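6-aminohexanoate-cyclic-dimer hydrolase (Arthrobacter sp., PDB 3A2Q) hydrolyses the cyclic dimer of 6-aminohexanoate, a nylon-6 by-product, to the linear dimer by opening one of its amide bonds. Local coordinates at residues V4-Q8 with L27-T31; Y102-M107 with V228-P234; R138-N142 with R479-L483; V158-P164 with L214-S218. The protein carries 1 engineered substitution. Numbering follows the deposited sequence.

In the fold
Contact 4 is the buried one, where helix 152-159 gives way to strand 165-170 beside the antiparallel strand 211-216 of the central sheet. Contacts 1, 2 and 3 are only partly buried: contact 1 sets the N-terminal loop on helix 24-42, contact 2 packs helix 102-110 on the end of helix 219-229, and contact 3 joins two loops. Contact 1 is almost purely apolar; contacts 2 and 4 combine aliphatic packing with an arginine hydrogen-bonded to backbone carbonyl oxygen near a helix end; contact 3 relies on prolines and a tryptophan. W7 and R217 tie contact 1 to contact 4, W7 also packs on R480 and P481 of contact 3, and F103 of contact 2 touches L214 of contact 4.

Contact 1: residues V4-Q8 with L27-T31; sequences VDLWQ and LLEAT
This is a loop-on-helix packing contact: the N-terminal segment V4-Q8, extended at first and then bent into a type I beta turn from D5 to Q8, lies against one face of helix 24-42. CA of V4 is 6.7 Å from CA of A30, and CA of L6 is 7.3 Å from CA of T31. Along the helix, L27 (chi1 t, chi2 p) comes first. Its CD1 methyl meets V4 CG1 at 3.8 Å and L6 CD2 at 4.0 Å, while the same leucine also packs on Q13 and V17 of helix 10-19. A30 follows one turn later; its small side chain lets V4 approach, with CB of V4 4.0 Å from CB of A30, and L6 CD1 rests 3.8 Å from A30 O. L6, in the mt rotamer, thus packs against L27, A30 and T31 together. T31 turns its hydroxyl back on its own helix, OG1 donating to L27 O at 2.6 Å, which satisfies the polar group and leaves OG1 in van der Waals contact with L6 CD2 at 3.5 Å.

Contact 2: residues Y102-M107 with V228-P234; sequences YFVQRM and VVSGHRP
V229, in the last turn of helix 219-229, forms the apolar centre of this helix-end packing against the start of helix 102-110. Its CG1 lies over one face of the F103 ring, 3.9 Å from the centroid in a CH-pi contact, and 3.8 Å from M107 SD; V228 CG1 is 4.2 Å from the same sulfur. Compact valine methyls suit the flat ring and flexible thioether. CA of R106 is 5.7 Å from CA of V229, and CA of Y102 is 8.1 Å from CA of R233. Helical geometry ends at S230, and at G231 (phi 115°, psi 150°) a CB would jam against the preceding carbonyl. R106 (chi1 and chi2 m, chi3 t) reaches over this helix end: NH1 donates to V228 O and S230 O, both at 2.9 Å. Farther out, the R233 guanidinium lies over the face of the Y102 ring in a cation-pi contact, CZ 4.1 Å from the centroid. Water 1 donates to Q105 OE1 at 3.0 Å and accepts from R233 NH1 at 2.9 Å. R106 NE and R233 NH1 are 3.6 Å apart, so carbonyl oxygens, an aromatic face and water probably offset the repulsion between these like charges.

Contact 3: residues R138-N142 with R479-L483; sequences RNPWN and RRPQL
W141, P140 and P481 carry this contact between the loop preceding helix 152-159 and the C-terminal tail. N139 to N142 form a type I beta turn, reinforced by an Asx turn in which W141 N donates to N139 OD1 at 2.9 Å; proline suits the second position because its ring already fixes phi, here -58°. W141 (chi1 m, chi2 80°) lays its indole along the tail. P481 CB stands over the five-membered ring, 3.6 Å from its centroid and only 8° off the normal, a CH-pi contact in which the rigid, puckered pyrrolidine presents a CH group to the flat indole face. Farther along, W141 CZ3 is 3.5 Å from R480 O. CA of W141 is 4.4 Å from CA of P481, and CA of P140 is 5.3 Å from CA of L483. P140 CB packs on P481 CB at 3.9 Å and on L483 CD2 at 3.8 Å. At Q482 the tail enters a 3-10 segment, whose L483 N gives a weak hydrogen bond to P140 O at 3.3 Å. Around this junction, P140 and L483 pack on helix 24-42, W141 NE1 hydrogen-bonds to C182 O of helix 176-182, and W141 touches strand 435-442.

Contact 4: residues V158-P164 with L214-S218; sequences VAAALSP and LFARS
A161 is an alanine at positive phi (61°, psi 30°), the C-prime residue of a Schellman motif that ends helix 152-159, a position commonly glycine. A161 N donates to V158 O at 3.1 Å, and the same oxygen accepts from R217 NH1 at 3.0 Å. The R217 side chain (chi1 m, chi2 t, chi3 m) runs along V158, CG lying 3.7 Å from V158 CG1, before the guanidinium turns its edge to the carbonyl; W7 of the N-terminal loop makes a cation-pi contact with R217. CA of P164 is 6.0 Å from CA of A216. P164 O receives a CA-H...O contact from A216 CA at 3.6 Å and a hydrogen bond from water 2 at 2.7 Å, which accepts from R217 N at 2.9 Å. V158 CG2 packs on F215 CB at 4.0 Å, and the F215 side chain is about 7 Å from those of K72 and the engineered A174, active-site positions by similarity. The result is a Schellman-capped helix leading into strand 165-170, beside its antiparallel partner 211-216 in the amidase central sheet.

Contact 1: residues V4-Q8 with L27-T31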
loop_
_atom_site.group_PDB
_atom_site.type_symbol
_atom_site.label_atom_id
_atom_site.label_comp_id
_atom_site.label_asym_id
_atom_site.label_seq_id
_atom_site.Cartn_x
_atom_site.Cartn_y
_atom_site.Cartn_z
ATOM N N VAL A 4 4.084 -14.429 24.546
ATOM C CA VAL A 4 4.182 -13.123 23.831
ATOM C C VAL A 4 2.929 -12.852 23.002
ATOM O O VAL A 4 2.611 -13.603 22.078
ATOM C CB VAL A 4 5.404 -13.093 22.887
ATOM C CG1 VAL A 4 5.469 -11.761 22.163
ATOM C CG2 VAL A 4 6.677 -13.324 23.677
ATOM N N ASP A 5 2.218 -11.780 23.340
ATOM C CA ASP A 5 1.011 -11.410 22.612
ATOM C C ASP A 5 1.422 -10.588 21.398
ATOM O O ASP A 5 1.794 -9.423 21.525
ATOM C CB ASP A 5 0.074 -10.600 23.511
ATOM C CG ASP A 5 -1.160 -10.101 22.774
ATOM O OD1 ASP A 5 -1.697 -10.847 21.927
ATOM O OD2 ASP A 5 -1.602 -8.969 23.052
ATOM N N LEU A 6 1.358 -11.207 20.225
ATOM C CA LEU A 6 1.743 -10.546 18.987
ATOM C C LEU A 6 0.705 -9.560 18.448
ATOM O O LEU A 6 0.887 -9.004 17.366
ATOM C CB LEU A 6 2.064 -11.592 17.912
ATOM C CG LEU A 6 3.238 -12.542 18.193
ATOM C CD1 LEU A 6 3.424 -13.489 17.020
ATOM C CD2 LEU A 6 4.507 -11.739 18.428
ATOM N N TRP A 7 -0.377 -9.338 19.189
ATOM C CA TRP A 7 -1.397 -8.398 18.734
ATOM C C TRP A 7 -1.045 -6.970 19.152
ATOM O O TRP A 7 -1.778 -6.026 18.858
ATOM C CB TRP A 7 -2.779 -8.775 19.280
ATOM C CG TRP A 7 -3.907 -8.140 18.502
ATOM C CD1 TRP A 7 -4.873 -7.300 18.985
ATOM C CD2 TRP A 7 -4.169 -8.285 17.098
ATOM N NE1 TRP A 7 -5.720 -6.915 17.969
ATOM C CE2 TRP A 7 -5.311 -7.504 16.802
ATOM C CE3 TRP A 7 -3.551 -9.000 16.063
ATOM C CZ2 TRP A 7 -5.846 -7.416 15.511
ATOM C CZ3 TRP A 7 -4.085 -8.910 14.775
ATOM C CH2 TRP A 7 -5.221 -8.123 14.515
ATOM N N GLN A 8 0.083 -6.820 19.837
ATOM C CA GLN A 8 0.556 -5.511 20.282
ATOM C C GLN A 8 1.169 -4.831 19.054
ATOM O O GLN A 8 1.720 -5.513 18.192
ATOM C CB GLN A 8 1.636 -5.689 21.355
ATOM C CG GLN A 8 1.231 -6.579 22.523
ATOM C CD GLN A 8 0.511 -5.819 23.615
ATOM O OE1 GLN A 8 1.126 -5.066 24.369
ATOM N NE2 GLN A 8 -0.800 -6.004 23.703
ATOM N N LEU A 27 10.733 -12.641 21.310
ATOM C CA LEU A 27 9.831 -11.976 20.378
ATOM C C LEU A 27 10.013 -12.521 18.967
ATOM O O LEU A 27 9.039 -12.886 18.303
ATOM C CB LEU A 27 10.086 -10.464 20.386
ATOM C CG LEU A 27 9.226 -9.613 19.444
ATOM C CD1 LEU A 27 7.754 -9.785 19.785
ATOM C CD2 LEU A 27 9.637 -8.156 19.561
ATOM N N LEU A 28 11.264 -12.589 18.519
ATOM C CA LEU A 28 11.576 -13.080 17.182
ATOM C C LEU A 28 11.152 -14.531 16.990
ATOM O O LEU A 28 10.501 -14.866 16.000
ATOM C CB LEU A 28 13.077 -12.959 16.908
ATOM C CG LEU A 28 13.517 -12.656 15.470
ATOM C CD1 LEU A 28 15.019 -12.871 15.361
ATOM C CD2 LEU A 28 12.790 -13.542 14.474
ATOM N N GLU A 29 11.532 -15.396 17.928
ATOM C CA GLU A 29 11.182 -16.810 17.835
ATOM C C GLU A 29 9.683 -17.024 17.993
ATOM O O GLU A 29 9.107 -17.917 17.371
ATOM C CB GLU A 29 11.942 -17.619 18.890
ATOM C CG GLU A 29 13.444 -17.663 18.671
ATOM C CD GLU A 29 13.819 -18.126 17.274
ATOM O OE1 GLU A 29 13.135 -19.022 16.739
ATOM O OE2 GLU A 29 14.805 -17.602 16.712
ATOM N N ALA A 30 9.051 -16.206 18.827
ATOM C CA ALA A 30 7.614 -16.304 19.035
ATOM C C ALA A 30 6.920 -15.882 17.743
ATOM O O ALA A 30 5.865 -16.411 17.387
ATOM C CB ALA A 30 7.181 -15.400 20.184
ATOM N N THR A 31 7.529 -14.929 17.041
ATOM C CA THR A 31 6.982 -14.434 15.784
ATOM C C THR A 31 7.190 -15.450 14.660
ATOM O O THR A 31 6.284 -15.697 13.863
ATOM C CB THR A 31 7.635 -13.089 15.390
ATOM O OG1 THR A 31 7.386 -12.119 16.417
ATOM C CG2 THR A 31 7.066 -12.585 14.073
#

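Contact 2: residues Y102-M107 with V228-P234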
loop_
_atom_site.group_PDB
_atom_site.type_symbol
_atom_site.label_atom_id
_atom_site.label_comp_id
_atom_site.label_asym_id
_atom_site.label_seq_id
_atom_site.Cartn_x
_atom_site.Cartn_y
_atom_site.Cartn_z
ATOM N N TYR A 102 17.364 1.964 -0.003
ATOM C CA TYR A 102 17.473 2.916 1.095
ATOM C C TYR A 102 16.448 2.598 2.184
ATOM O O TYR A 102 16.752 2.679 3.370
ATOM C CB TYR A 102 17.259 4.342 0.584
ATOM C CG TYR A 102 18.374 4.873 -0.291
ATOM C CD1 TYR A 102 18.089 5.607 -1.444
ATOM C CD2 TYR A 102 19.717 4.671 0.045
ATOM C CE1 TYR A 102 19.105 6.127 -2.240
ATOM C CE2 TYR A 102 20.745 5.192 -0.750
ATOM C CZ TYR A 102 20.429 5.921 -1.890
ATOM O OH TYR A 102 21.427 6.471 -2.673
ATOM N N PHE A 103 15.232 2.241 1.774
ATOM C CA PHE A 103 14.169 1.910 2.719
ATOM C C PHE A 103 14.643 0.816 3.673
ATOM O O PHE A 103 14.490 0.933 4.888
ATOM C CB PHE A 103 12.918 1.409 1.975
ATOM C CG PHE A 103 11.722 1.178 2.870
ATOM C CD1 PHE A 103 10.782 2.182 3.070
ATOM C CD2 PHE A 103 11.543 -0.041 3.518
ATOM C CE1 PHE A 103 9.678 1.980 3.905
ATOM C CE2 PHE A 103 10.447 -0.255 4.354
ATOM C CZ PHE A 103 9.513 0.758 4.548
ATOM N N VAL A 104 15.210 -0.247 3.108
ATOM C CA VAL A 104 15.698 -1.371 3.903
ATOM C C VAL A 104 16.805 -0.962 4.871
ATOM O O VAL A 104 16.814 -1.395 6.019
ATOM C CB VAL A 104 16.199 -2.518 2.989
ATOM C CG1 VAL A 104 16.866 -3.604 3.820
ATOM C CG2 VAL A 104 15.028 -3.105 2.220
ATOM N N GLN A 105 17.730 -0.123 4.418
ATOM C CA GLN A 105 18.823 0.325 5.280
ATOM C C GLN A 105 18.292 1.150 6.444
ATOM O O GLN A 105 18.735 0.990 7.582
ATOM C CB GLN A 105 19.827 1.161 4.487
ATOM C CG GLN A 105 20.441 0.442 3.302
ATOM C CD GLN A 105 21.502 1.278 2.616
ATOM O OE1 GLN A 105 21.305 2.467 2.367
ATOM N NE2 GLN A 105 22.631 0.658 2.298
ATOM N N ARG A 106 17.342 2.037 6.149
ATOM C CA ARG A 106 16.738 2.896 7.163
ATOM C C ARG A 106 16.035 2.088 8.252
ATOM O O ARG A 106 16.129 2.419 9.433
ATOM C CB ARG A 106 15.731 3.863 6.516
ATOM C CG ARG A 106 16.348 5.054 5.775
ATOM C CD ARG A 106 17.145 5.946 6.724
ATOM N NE ARG A 106 17.468 7.242 6.131
ATOM C CZ ARG A 106 16.594 8.232 5.965
ATOM N NH1 ARG A 106 15.333 8.082 6.351
ATOM N NH2 ARG A 106 16.981 9.374 5.409
ATOM N N MET A 107 15.320 1.041 7.852
ATOM C CA MET A 107 14.605 0.190 8.804
ATOM C C MET A 107 15.565 -0.552 9.737
ATOM O O MET A 107 15.337 -0.627 10.950
ATOM C CB MET A 107 13.738 -0.826 8.055
ATOM C CG MET A 107 12.507 -0.226 7.370
ATOM S SD MET A 107 11.310 0.455 8.538
ATOM C CE MET A 107 10.407 -1.048 8.982
ATOM N N VAL A 228 11.259 7.196 10.372
ATOM C CA VAL A 228 12.354 6.295 10.050
ATOM C C VAL A 228 12.765 6.276 8.578
ATOM O O VAL A 228 13.953 6.368 8.262
ATOM C CB VAL A 228 12.013 4.837 10.470
ATOM C CG1 VAL A 228 13.144 3.896 10.079
ATOM C CG2 VAL A 228 11.763 4.771 11.968
ATOM N N VAL A 229 11.786 6.186 7.678
ATOM C CA VAL A 229 12.091 6.070 6.257
ATOM C C VAL A 229 11.910 7.276 5.347
ATOM O O VAL A 229 12.120 7.164 4.144
ATOM C CB VAL A 229 11.289 4.899 5.630
ATOM C CG1 VAL A 229 11.554 3.611 6.400
ATOM C CG2 VAL A 229 9.793 5.228 5.634
ATOM N N SER A 230 11.541 8.424 5.899
ATOM C CA SER A 230 11.331 9.611 5.071
ATOM C C SER A 230 12.588 10.443 4.802
ATOM O O SER A 230 13.631 10.240 5.421
ATOM C CB SER A 230 10.258 10.499 5.711
ATOM O OG SER A 230 9.014 9.822 5.771
ATOM N N GLY A 231 12.480 11.376 3.858
ATOM C CA GLY A 231 13.608 12.238 3.538
ATOM C C GLY A 231 14.183 12.076 2.144
ATOM O O GLY A 231 14.146 10.988 1.564
ATOM N N HIS A 232 14.730 13.163 1.606
ATOM C CA HIS A 232 15.326 13.148 0.271
ATOM C C HIS A 232 16.652 12.393 0.231
ATOM O O HIS A 232 17.545 12.646 1.042
ATOM C CB HIS A 232 15.571 14.576 -0.222
ATOM C CG HIS A 232 16.176 14.646 -1.591
ATOM N ND1 HIS A 232 15.465 14.354 -2.735
ATOM C CD2 HIS A 232 17.438 14.925 -1.994
ATOM C CE1 HIS A 232 16.262 14.447 -3.784
ATOM N NE2 HIS A 232 17.466 14.791 -3.361
ATOM N N ARG A 233 16.781 11.477 -0.727
ATOM C CA ARG A 233 18.011 10.708 -0.896
ATOM C C ARG A 233 18.549 11.023 -2.288
ATOM O O ARG A 233 17.810 11.486 -3.155
ATOM C CB ARG A 233 17.753 9.193 -0.779
ATOM C CG ARG A 233 17.075 8.734 0.522
ATOM C CD ARG A 233 17.767 9.258 1.778
ATOM N NE ARG A 233 19.152 8.806 1.931
ATOM C CZ ARG A 233 19.516 7.615 2.397
ATOM N NH1 ARG A 233 18.605 6.726 2.766
ATOM N NH2 ARG A 233 20.805 7.316 2.504
ATOM N N PRO A 234 19.844 10.775 -2.520
ATOM C CA PRO A 234 20.452 11.048 -3.827
ATOM C C PRO A 234 19.711 10.424 -5.008
ATOM O O PRO A 234 19.475 9.211 -5.043
ATOM C CB PRO A 234 21.868 10.492 -3.675
ATOM C CG PRO A 234 22.134 10.621 -2.210
ATOM C CD PRO A 234 20.832 10.198 -1.589
HETATM O O HOH W 1 20.039 4.605 4.055
#

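Contact 3: residues R138-N142 with R479-L483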
loop_
_atom_site.group_PDB
_atom_site.type_symbol
_atom_site.label_atom_id
_atom_site.label_comp_id
_atom_site.label_asym_id
_atom_site.label_seq_id
_atom_site.Cartn_x
_atom_site.Cartn_y
_atom_site.Cartn_z
ATOM N N ARG A 138 -4.469 -15.411 0.574
ATOM C CA ARG A 138 -5.846 -15.428 1.041
ATOM C C ARG A 138 -6.091 -14.536 2.247
ATOM O O ARG A 138 -5.192 -14.292 3.049
ATOM C CB ARG A 138 -6.254 -16.872 1.346
ATOM C CG ARG A 138 -6.182 -17.773 0.113
ATOM C CD ARG A 138 -6.448 -19.239 0.445
ATOM N NE ARG A 138 -6.525 -20.064 -0.763
ATOM C CZ ARG A 138 -7.594 -20.153 -1.550
ATOM N NH1 ARG A 138 -8.697 -19.474 -1.267
ATOM N NH2 ARG A 138 -7.561 -20.921 -2.630
ATOM N N ASN A 139 -7.328 -14.064 2.368
ATOM C CA ASN A 139 -7.715 -13.163 3.444
ATOM C C ASN A 139 -7.901 -13.842 4.797
ATOM O O ASN A 139 -8.693 -14.775 4.935
ATOM C CB ASN A 139 -9.001 -12.436 3.056
ATOM C CG ASN A 139 -9.179 -11.133 3.804
ATOM O OD1 ASN A 139 -9.116 -11.097 5.028
ATOM N ND2 ASN A 139 -9.408 -10.051 3.064
ATOM N N PRO A 140 -7.164 -13.379 5.818
ATOM C CA PRO A 140 -7.248 -13.934 7.174
ATOM C C PRO A 140 -8.665 -13.853 7.748
ATOM O O PRO A 140 -9.036 -14.635 8.624
ATOM C CB PRO A 140 -6.261 -13.077 7.967
ATOM C CG PRO A 140 -5.274 -12.622 6.922
ATOM C CD PRO A 140 -6.140 -12.323 5.738
ATOM N N TRP A 141 -9.452 -12.899 7.257
ATOM C CA TRP A 141 -10.820 -12.730 7.732
ATOM C C TRP A 141 -11.767 -13.727 7.068
ATOM O O TRP A 141 -12.813 -14.053 7.620
ATOM C CB TRP A 141 -11.313 -11.298 7.474
ATOM C CG TRP A 141 -10.516 -10.242 8.188
ATOM C CD1 TRP A 141 -9.312 -9.725 7.805
ATOM C CD2 TRP A 141 -10.845 -9.612 9.433
ATOM N NE1 TRP A 141 -8.867 -8.813 8.737
ATOM C CE2 TRP A 141 -9.789 -8.725 9.747
ATOM C CE3 TRP A 141 -11.930 -9.712 10.314
ATOM C CZ2 TRP A 141 -9.784 -7.942 10.909
ATOM C CZ3 TRP A 141 -11.924 -8.929 11.477
ATOM C CH2 TRP A 141 -10.856 -8.059 11.759
ATOM N N ASN A 142 -11.392 -14.192 5.880
ATOM C CA ASN A 142 -12.182 -15.157 5.117
ATOM C C ASN A 142 -11.275 -15.714 4.019
ATOM O O ASN A 142 -11.049 -15.063 3.003
ATOM C CB ASN A 142 -13.391 -14.464 4.488
ATOM C CG ASN A 142 -14.374 -15.440 3.898
ATOM O OD1 ASN A 142 -13.987 -16.412 3.255
ATOM N ND2 ASN A 142 -15.660 -15.178 4.100
ATOM N N ARG A 479 -11.175 -5.909 17.270
ATOM C CA ARG A 479 -11.535 -6.866 16.229
ATOM C C ARG A 479 -10.334 -7.647 15.688
ATOM O O ARG A 479 -9.263 -7.082 15.454
ATOM C CB ARG A 479 -12.250 -6.144 15.079
ATOM C CG ARG A 479 -13.517 -5.397 15.500
ATOM C CD ARG A 479 -14.354 -4.978 14.288
ATOM N NE ARG A 479 -13.703 -3.954 13.473
ATOM C CZ ARG A 479 -13.741 -2.648 13.724
ATOM N NH1 ARG A 479 -14.408 -2.180 14.771
ATOM N NH2 ARG A 479 -13.109 -1.801 12.920
ATOM N N ARG A 480 -10.524 -8.951 15.494
ATOM C CA ARG A 480 -9.468 -9.822 14.979
ATOM C C ARG A 480 -10.029 -10.800 13.949
ATOM O O ARG A 480 -11.175 -11.244 14.056
ATOM C CB ARG A 480 -8.827 -10.622 16.116
ATOM C CG ARG A 480 -8.241 -9.781 17.227
ATOM C CD ARG A 480 -7.440 -10.636 18.192
ATOM N NE ARG A 480 -7.008 -9.864 19.351
ATOM C CZ ARG A 480 -6.119 -10.289 20.241
ATOM N NH1 ARG A 480 -5.565 -11.485 20.102
ATOM N NH2 ARG A 480 -5.781 -9.515 21.264
ATOM N N PRO A 481 -9.225 -11.156 12.936
ATOM C CA PRO A 481 -9.711 -12.096 11.921
ATOM C C PRO A 481 -9.911 -13.480 12.544
ATOM O O PRO A 481 -9.232 -13.831 13.512
ATOM C CB PRO A 481 -8.604 -12.077 10.870
ATOM C CG PRO A 481 -7.376 -11.713 11.659
ATOM C CD PRO A 481 -7.876 -10.662 12.612
ATOM N N GLN A 482 -10.846 -14.253 11.997
ATOM C CA GLN A 482 -11.140 -15.592 12.511
ATOM C C GLN A 482 -9.926 -16.511 12.471
ATOM O O GLN A 482 -9.833 -17.466 13.244
ATOM C CB GLN A 482 -12.286 -16.232 11.722
ATOM C CG GLN A 482 -13.594 -15.458 11.783
ATOM C CD GLN A 482 -14.124 -15.286 13.197
ATOM O OE1 GLN A 482 -15.035 -14.493 13.433
ATOM N NE2 GLN A 482 -13.563 -16.033 14.142
ATOM N N LEU A 483 -8.999 -16.225 11.563
ATOM C CA LEU A 483 -7.790 -17.026 11.436
ATOM C C LEU A 483 -7.090 -17.089 12.789
ATOM O O LEU A 483 -6.441 -18.076 13.119
ATOM C CB LEU A 483 -6.854 -16.405 10.398
ATOM C CG LEU A 483 -5.554 -17.146 10.088
ATOM C CD1 LEU A 483 -5.866 -18.508 9.490
ATOM C CD2 LEU A 483 -4.726 -16.318 9.126
#

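Contact 4: residues V158-P164 with L214-S218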
loop_
_atom_site.group_PDB
_atom_site.type_symbol
_atom_site.label_atom_id
_atom_site.label_comp_id
_atom_site.label_asym_id
_atom_site.label_seq_id
_atom_site.Cartn_x
_atom_site.Cartn_y
_atom_site.Cartn_z
ATOM N N VAL A 158 0.189 -8.350 8.182
ATOM C CA VAL A 158 -0.058 -7.508 9.343
ATOM C C VAL A 158 -1.403 -7.828 9.995
ATOM O O VAL A 158 -1.530 -7.809 11.215
ATOM C CB VAL A 158 -0.003 -6.005 8.959
ATOM C CG1 VAL A 158 -0.354 -5.138 10.171
ATOM C CG2 VAL A 158 1.392 -5.662 8.451
ATOM N N ALA A 159 -2.401 -8.140 9.176
ATOM C CA ALA A 159 -3.723 -8.467 9.693
ATOM C C ALA A 159 -3.688 -9.765 10.507
ATOM O O ALA A 159 -4.473 -9.943 11.433
ATOM C CB ALA A 159 -4.707 -8.599 8.542
ATOM N N ALA A 160 -2.767 -10.658 10.155
ATOM C CA ALA A 160 -2.626 -11.943 10.839
ATOM C C ALA A 160 -1.510 -11.937 11.879
ATOM O O ALA A 160 -1.116 -12.987 12.386
ATOM C CB ALA A 160 -2.376 -13.044 9.824
ATOM N N ALA A 161 -0.999 -10.750 12.182
ATOM C CA ALA A 161 0.059 -10.582 13.172
ATOM C C ALA A 161 1.375 -11.297 12.865
ATOM O O ALA A 161 2.102 -11.679 13.783
ATOM C CB ALA A 161 -0.451 -11.003 14.546
ATOM N N LEU A 162 1.694 -11.474 11.585
ATOM C CA LEU A 162 2.952 -12.120 11.227
ATOM C C LEU A 162 4.065 -11.094 11.455
ATOM O O LEU A 162 5.250 -11.429 11.469
ATOM C CB LEU A 162 2.934 -12.577 9.767
ATOM C CG LEU A 162 1.721 -13.402 9.326
ATOM C CD1 LEU A 162 1.983 -13.980 7.943
ATOM C CD2 LEU A 162 1.450 -14.519 10.322
ATOM N N SER A 163 3.651 -9.843 11.643
ATOM C CA SER A 163 4.539 -8.710 11.906
ATOM C C SER A 163 3.642 -7.526 12.253
ATOM O O SER A 163 2.515 -7.437 11.766
ATOM C CB SER A 163 5.389 -8.371 10.683
ATOM O OG SER A 163 6.440 -9.305 10.518
ATOM N N PRO A 164 4.121 -6.611 13.109
ATOM C CA PRO A 164 3.304 -5.450 13.486
ATOM C C PRO A 164 3.266 -4.357 12.418
ATOM O O PRO A 164 2.370 -3.514 12.412
ATOM C CB PRO A 164 3.956 -4.972 14.779
ATOM C CG PRO A 164 5.395 -5.360 14.595
ATOM C CD PRO A 164 5.325 -6.717 13.956
ATOM N N LEU A 214 3.211 2.398 3.806
ATOM C CA LEU A 214 3.362 1.725 5.093
ATOM C C LEU A 214 2.101 1.064 5.626
ATOM O O LEU A 214 0.991 1.579 5.444
ATOM C CB LEU A 214 3.851 2.745 6.123
ATOM C CG LEU A 214 5.072 3.563 5.694
ATOM C CD1 LEU A 214 5.222 4.774 6.602
ATOM C CD2 LEU A 214 6.313 2.684 5.722
ATOM N N PHE A 215 2.299 -0.067 6.308
ATOM C CA PHE A 215 1.228 -0.857 6.917
ATOM C C PHE A 215 1.473 -0.974 8.418
ATOM O O PHE A 215 2.607 -1.171 8.841
ATOM C CB PHE A 215 1.220 -2.286 6.360
ATOM C CG PHE A 215 0.627 -2.418 4.996
ATOM C CD1 PHE A 215 -0.754 -2.369 4.816
ATOM C CD2 PHE A 215 1.443 -2.629 3.892
ATOM C CE1 PHE A 215 -1.315 -2.533 3.547
ATOM C CE2 PHE A 215 0.895 -2.794 2.619
ATOM C CZ PHE A 215 -0.486 -2.747 2.448
ATOM N N ALA A 216 0.403 -0.883 9.204
ATOM C CA ALA A 216 0.465 -1.015 10.660
ATOM C C ALA A 216 -0.952 -1.179 11.219
ATOM O O ALA A 216 -1.933 -1.101 10.480
ATOM C CB ALA A 216 1.138 0.213 11.284
ATOM N N ARG A 217 -1.064 -1.415 12.523
ATOM C CA ARG A 217 -2.377 -1.556 13.136
ATOM C C ARG A 217 -2.713 -0.371 14.047
ATOM O O ARG A 217 -3.795 -0.312 14.633
ATOM C CB ARG A 217 -2.478 -2.878 13.912
ATOM C CG ARG A 217 -2.459 -4.120 13.018
ATOM C CD ARG A 217 -2.898 -5.357 13.790
ATOM N NE ARG A 217 -2.034 -5.607 14.937
ATOM C CZ ARG A 217 -0.854 -6.215 14.876
ATOM N NH1 ARG A 217 -0.379 -6.658 13.719
ATOM N NH2 ARG A 217 -0.136 -6.360 15.978
ATOM N N SER A 218 -1.786 0.575 14.164
ATOM C CA SER A 218 -2.027 1.760 14.983
ATOM C C SER A 218 -1.519 2.997 14.255
ATOM O O SER A 218 -0.595 2.918 13.447
ATOM C CB SER A 218 -1.325 1.647 16.340
ATOM O OG SER A 218 0.082 1.719 16.195
HETATM O O HOH W 2 0.990 -2.232 14.337
#